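PDB 3TMG: glycine betaine, L-proline ABC transporter, glycine/betaine/L-proline-binding protein (ProX) from Borrelia burgdorferi, which binds glycine betaine between its two lobes and probably passes it to an ABC transporter for uptake into the cell. Local coordinates for residues Val18-Val23 with Val37-Met42; Thr32-Val37 with Glu258-Asn263. All blocks are in the same frame, centred on the assembly; numbering follows the deposited sequence.

Contact 1. Residues Val18-Val23 with Val37-Met42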
# COMPACT_ATOMS: atom_id res chain seq x y z
N VAL A 18 9.46 19.35 -4.66
CA VAL A 18 8.86 18.10 -5.17
C VAL A 18 7.65 17.77 -4.27
O VAL A 18 7.65 18.04 -3.06
CB VAL A 18 9.88 16.96 -5.27
CG1 VAL A 18 10.39 16.60 -3.88
CG2 VAL A 18 9.29 15.73 -5.99
N LYS A 19 6.61 17.23 -4.91
CA LYS A 19 5.35 16.90 -4.27
C LYS A 19 5.03 15.42 -4.47
O LYS A 19 4.93 14.97 -5.61
CB LYS A 19 4.25 17.77 -4.88
CG LYS A 19 4.44 19.25 -4.56
CD LYS A 19 3.35 20.12 -5.14
CE LYS A 19 3.64 21.59 -4.82
NZ LYS A 19 2.70 22.44 -5.57
N ILE A 20 4.85 14.68 -3.38
CA ILE A 20 4.52 13.25 -3.47
C ILE A 20 3.13 13.02 -2.86
O ILE A 20 2.90 13.40 -1.72
CB ILE A 20 5.54 12.35 -2.71
CG1 ILE A 20 6.99 12.88 -2.86
CG2 ILE A 20 5.34 10.85 -3.10
CD1 ILE A 20 8.04 12.00 -2.16
N GLY A 21 2.21 12.43 -3.64
CA GLY A 21 0.88 12.03 -3.11
C GLY A 21 0.93 10.59 -2.57
O GLY A 21 1.67 9.74 -3.09
N TYR A 22 0.17 10.33 -1.50
CA TYR A 22 0.09 8.98 -0.94
C TYR A 22 -1.24 8.83 -0.22
O TYR A 22 -1.94 9.83 0.02
CB TYR A 22 1.26 8.65 0.02
CG TYR A 22 1.28 9.40 1.33
CD1 TYR A 22 1.44 10.80 1.37
CD2 TYR A 22 1.09 8.71 2.54
CE1 TYR A 22 1.43 11.50 2.58
CE2 TYR A 22 1.10 9.40 3.76
CZ TYR A 22 1.29 10.78 3.76
OH TYR A 22 1.29 11.47 4.97
N VAL A 23 -1.56 7.57 0.11
CA VAL A 23 -2.71 7.25 0.96
C VAL A 23 -2.08 6.63 2.22
O VAL A 23 -1.11 5.90 2.12
CB VAL A 23 -3.68 6.23 0.30
CG1 VAL A 23 -4.92 6.05 1.20
CG2 VAL A 23 -4.06 6.72 -1.10
N VAL A 37 12.49 12.23 3.15
CA VAL A 37 13.82 12.40 3.78
C VAL A 37 14.94 12.43 2.73
O VAL A 37 15.81 13.30 2.77
CB VAL A 37 14.06 11.30 4.85
CG1 VAL A 37 15.49 11.36 5.37
CG2 VAL A 37 13.07 11.51 6.00
N VAL A 38 14.89 11.51 1.77
CA VAL A 38 15.85 11.49 0.66
C VAL A 38 15.87 12.83 -0.11
O VAL A 38 16.96 13.44 -0.28
CB VAL A 38 15.54 10.31 -0.27
CG1 VAL A 38 16.42 10.38 -1.50
CG2 VAL A 38 15.73 9.00 0.48
N PHE A 39 14.69 13.32 -0.54
CA PHE A 39 14.61 14.61 -1.24
C PHE A 39 15.08 15.80 -0.38
O PHE A 39 15.75 16.71 -0.88
CB PHE A 39 13.22 14.86 -1.80
CG PHE A 39 12.91 14.11 -3.05
CD1 PHE A 39 13.71 14.27 -4.19
CD2 PHE A 39 11.80 13.28 -3.14
CE1 PHE A 39 13.42 13.57 -5.36
CE2 PHE A 39 11.50 12.60 -4.30
CZ PHE A 39 12.31 12.74 -5.42
N GLU A 40 14.73 15.80 0.91
CA GLU A 40 15.25 16.82 1.81
C GLU A 40 16.77 16.85 1.85
O GLU A 40 17.37 17.95 1.81
CB GLU A 40 14.71 16.68 3.23
CG GLU A 40 13.23 17.02 3.34
CD GLU A 40 12.63 16.69 4.70
OE1 GLU A 40 13.25 15.98 5.53
OE2 GLU A 40 11.51 17.16 4.96
N LYS A 41 17.39 15.67 1.94
CA LYS A 41 18.86 15.62 1.99
C LYS A 41 19.50 16.10 0.69
O LYS A 41 20.62 16.62 0.72
CB LYS A 41 19.36 14.26 2.39
CG LYS A 41 19.25 14.06 3.89
CD LYS A 41 19.35 12.60 4.24
CE LYS A 41 20.81 12.15 4.25
NZ LYS A 41 21.66 13.19 4.92
N MET A 42 18.77 15.93 -0.43
CA MET A 42 19.13 16.52 -1.72
C MET A 42 18.81 18.02 -1.85
O MET A 42 19.11 18.62 -2.89
CB MET A 42 18.46 15.77 -2.88
CG MET A 42 18.89 14.32 -3.02
SD MET A 42 17.87 13.31 -4.11
CE MET A 42 17.89 14.26 -5.66

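Contact 2. Residues Thr32-Val37 with Glu258-Asn263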
# COMPACT_ATOMS: atom_id res chain seq x y z
N THR A 32 6.72 6.79 1.51
CA THR A 32 6.58 8.20 1.17
C THR A 32 7.42 9.10 2.10
O THR A 32 8.09 10.04 1.64
CB THR A 32 5.08 8.60 1.09
OG1 THR A 32 4.46 7.75 0.09
CG2 THR A 32 4.94 10.04 0.62
N ASN A 33 7.39 8.79 3.40
CA ASN A 33 8.27 9.47 4.37
C ASN A 33 9.76 9.21 4.14
O ASN A 33 10.58 10.14 4.25
CB ASN A 33 7.86 9.15 5.81
CG ASN A 33 6.73 10.03 6.31
OD1 ASN A 33 6.99 11.09 6.86
ND2 ASN A 33 5.45 9.58 6.17
N VAL A 34 10.11 7.98 3.76
CA VAL A 34 11.53 7.72 3.36
C VAL A 34 11.93 8.62 2.18
O VAL A 34 12.95 9.29 2.26
CB VAL A 34 11.77 6.25 2.99
CG1 VAL A 34 13.14 6.06 2.28
CG2 VAL A 34 11.73 5.40 4.25
N LEU A 35 11.12 8.65 1.11
CA LEU A 35 11.45 9.52 -0.03
C LEU A 35 11.44 11.01 0.33
O LEU A 35 12.27 11.80 -0.17
CB LEU A 35 10.58 9.20 -1.24
CG LEU A 35 10.98 7.92 -2.00
CD1 LEU A 35 10.22 7.84 -3.32
CD2 LEU A 35 12.48 7.79 -2.31
N LYS A 36 10.55 11.40 1.23
CA LYS A 36 10.59 12.76 1.71
C LYS A 36 11.98 13.11 2.29
O LYS A 36 12.56 14.16 2.01
CB LYS A 36 9.50 12.97 2.75
CG LYS A 36 9.44 14.41 3.23
CD LYS A 36 8.26 14.53 4.20
CE LYS A 36 8.65 15.47 5.28
NZ LYS A 36 7.79 16.66 5.17
N VAL A 37 12.49 12.23 3.15
CA VAL A 37 13.82 12.40 3.78
C VAL A 37 14.94 12.43 2.73
O VAL A 37 15.81 13.30 2.77
CB VAL A 37 14.06 11.30 4.85
CG1 VAL A 37 15.49 11.36 5.37
CG2 VAL A 37 13.07 11.51 6.00
N GLU A 258 15.79 8.02 10.56
CA GLU A 258 16.63 6.89 11.03
C GLU A 258 16.88 5.84 9.93
O GLU A 258 18.01 5.39 9.75
CB GLU A 258 16.05 6.20 12.28
CG GLU A 258 15.85 7.12 13.46
CD GLU A 258 15.25 6.39 14.68
OE1 GLU A 258 15.61 5.20 14.88
OE2 GLU A 258 14.45 7.01 15.42
N PHE A 259 15.83 5.46 9.21
CA PHE A 259 15.97 4.47 8.11
C PHE A 259 17.02 4.90 7.08
O PHE A 259 17.89 4.11 6.67
CB PHE A 259 14.62 4.26 7.40
CG PHE A 259 14.70 3.34 6.24
CD1 PHE A 259 15.07 3.81 4.99
CD2 PHE A 259 14.38 2.00 6.38
CE1 PHE A 259 15.18 2.93 3.90
CE2 PHE A 259 14.44 1.12 5.29
CZ PHE A 259 14.85 1.59 4.04
N VAL A 260 16.96 6.16 6.68
CA VAL A 260 17.89 6.71 5.68
C VAL A 260 19.35 6.72 6.18
O VAL A 260 20.27 6.39 5.43
CB VAL A 260 17.40 8.10 5.19
CG1 VAL A 260 18.49 8.84 4.39
CG2 VAL A 260 16.14 7.94 4.33
N GLU A 261 19.53 7.08 7.47
CA GLU A 261 20.84 7.01 8.13
C GLU A 261 21.38 5.58 8.22
O GLU A 261 22.58 5.36 7.97
CB GLU A 261 20.78 7.67 9.52
N LYS A 262 20.52 4.62 8.54
CA LYS A 262 20.88 3.22 8.73
C LYS A 262 21.08 2.44 7.42
O LYS A 262 21.76 1.43 7.41
CB LYS A 262 19.82 2.48 9.58
N ASN A 263 20.52 2.91 6.32
CA ASN A 263 20.57 2.14 5.07
C ASN A 263 21.17 2.97 3.94
O ASN A 263 20.64 3.00 2.82
CB ASN A 263 19.17 1.61 4.72
CG ASN A 263 18.61 0.70 5.81
OD1 ASN A 263 18.92 -0.48 5.85
ND2 ASN A 263 17.76 1.26 6.68

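Contact 1. Residues Val18-Val23 with Val37-Met42
Val18 sets its CG1 methyl down on one face of the Phe39 ring, with CG1 3.6 Å from Phe39 CG. The methyl stands 3.9 Å from the ring centroid and 23° off the ring normal, a CH-pi contact displaced from the middle of the ring toward the rim where the side chain begins. Ile20, two residues further along the strand, meets the same ring differently: its CD1 comes up at the edge, near the ring plane, 4.1 Å from Phe39 CD2. One aromatic side chain is thus gripped over a face by one strand residue and at its rim by the next residue on that side of the strand.

Torsions account for both approaches. In Val18 the methyl that touches sits between the backbone N and the carbonyl carbon (chi1 64°), while CG2 lies anti to N and only brushes the ring at CE2. Ile20 CD1 is anti to CA about the CB-CG1 bond (chi2 -178°), which stretches the branch toward the helix.

No hydrogen bond crosses the contact, and all three touching side chains are buried, so the union is purely apolar. The strand alternates: Val18 and Ile20 face the helix, while Lys19 between them points away from it and gives its backbone N to Asp66 OD2. The ring of Tyr44 also meets Phe39, the two rings inclined to each other, and Ala46 touches it too.

This is the first half of a beta-alpha-beta unit made of strand 16-22, helix 26-41 and strand 44-50. Val18 and Ile20 are tied through backbone hydrogen bonds to the parallel strand 44-50, and the last turn of helix 26-41 packs on both strands, running back roughly antiparallel to them.

Contact 2. Residues Thr32-Val37 with Glu258-Asn263
Val34 turns both of its methyls to the Phe259 ring, but neither lies squarely over it. CG2 is 3.8 Å from Phe259 CD1 and approaches obliquely, while CG1 reaches the same side of the ring, 4.0 Å from CD1. The two methyls sit side by side near CD1, CG2 toward CG and CG1 toward CE1. Phe259 holds CD1 next to them with its CG anti to the backbone N (chi1 177°).

One turn on from Val34, Val37 meets Val260. These two side chains slide past each other in opposite directions, with Val37 CG1 3.6 Å from Val260 CG2, the shortest approach between the two segments. Val260 CG2 also reaches back to Val34, lying 4.0 Å from its carbonyl O, so this one methyl packs against both valines.

Asn263, just past the end of the helix, donates from ND2 to Phe259 O over 2.9 Å. The same nitrogen lies above a face of the Phe259 ring, offset toward the rim, on the other side of the ring from the Val34 methyls.

The two helical segments cross at -65° with their axes 9.6 Å apart at the closest point, a steep crossing filled by branched and aromatic side chains without any hydrogen bond between them. Helix 252-262 lies against helix 26-41, with Tyr253 and Val257 extending the seam along Val37. Helix 235-247 closes in from beside it, putting Leu241 on Val34 and Leu237 on Phe259, while Trp270 also touches Val34.

In the fold
Contacts 1 and 2 use different sides of helix 26-41, and each is a buried, apolar join without a hydrogen bond across it. Contact 1 ties neighbours in the chain, as strand and helix belong to one beta-alpha-beta unit; contact 2 brings in a helix from more than 200 residues later. Their chemistry differs accordingly: a single helix phenylalanine rests on aliphatic strand residues in the first, whereas valines from both helices and one phenylalanine pack together in the second. Their centres are about 10 Å apart, and Ile20 of contact 1 packs on Thr32 and Leu35 of the other segment pair. Both lie away from the betaine pocket.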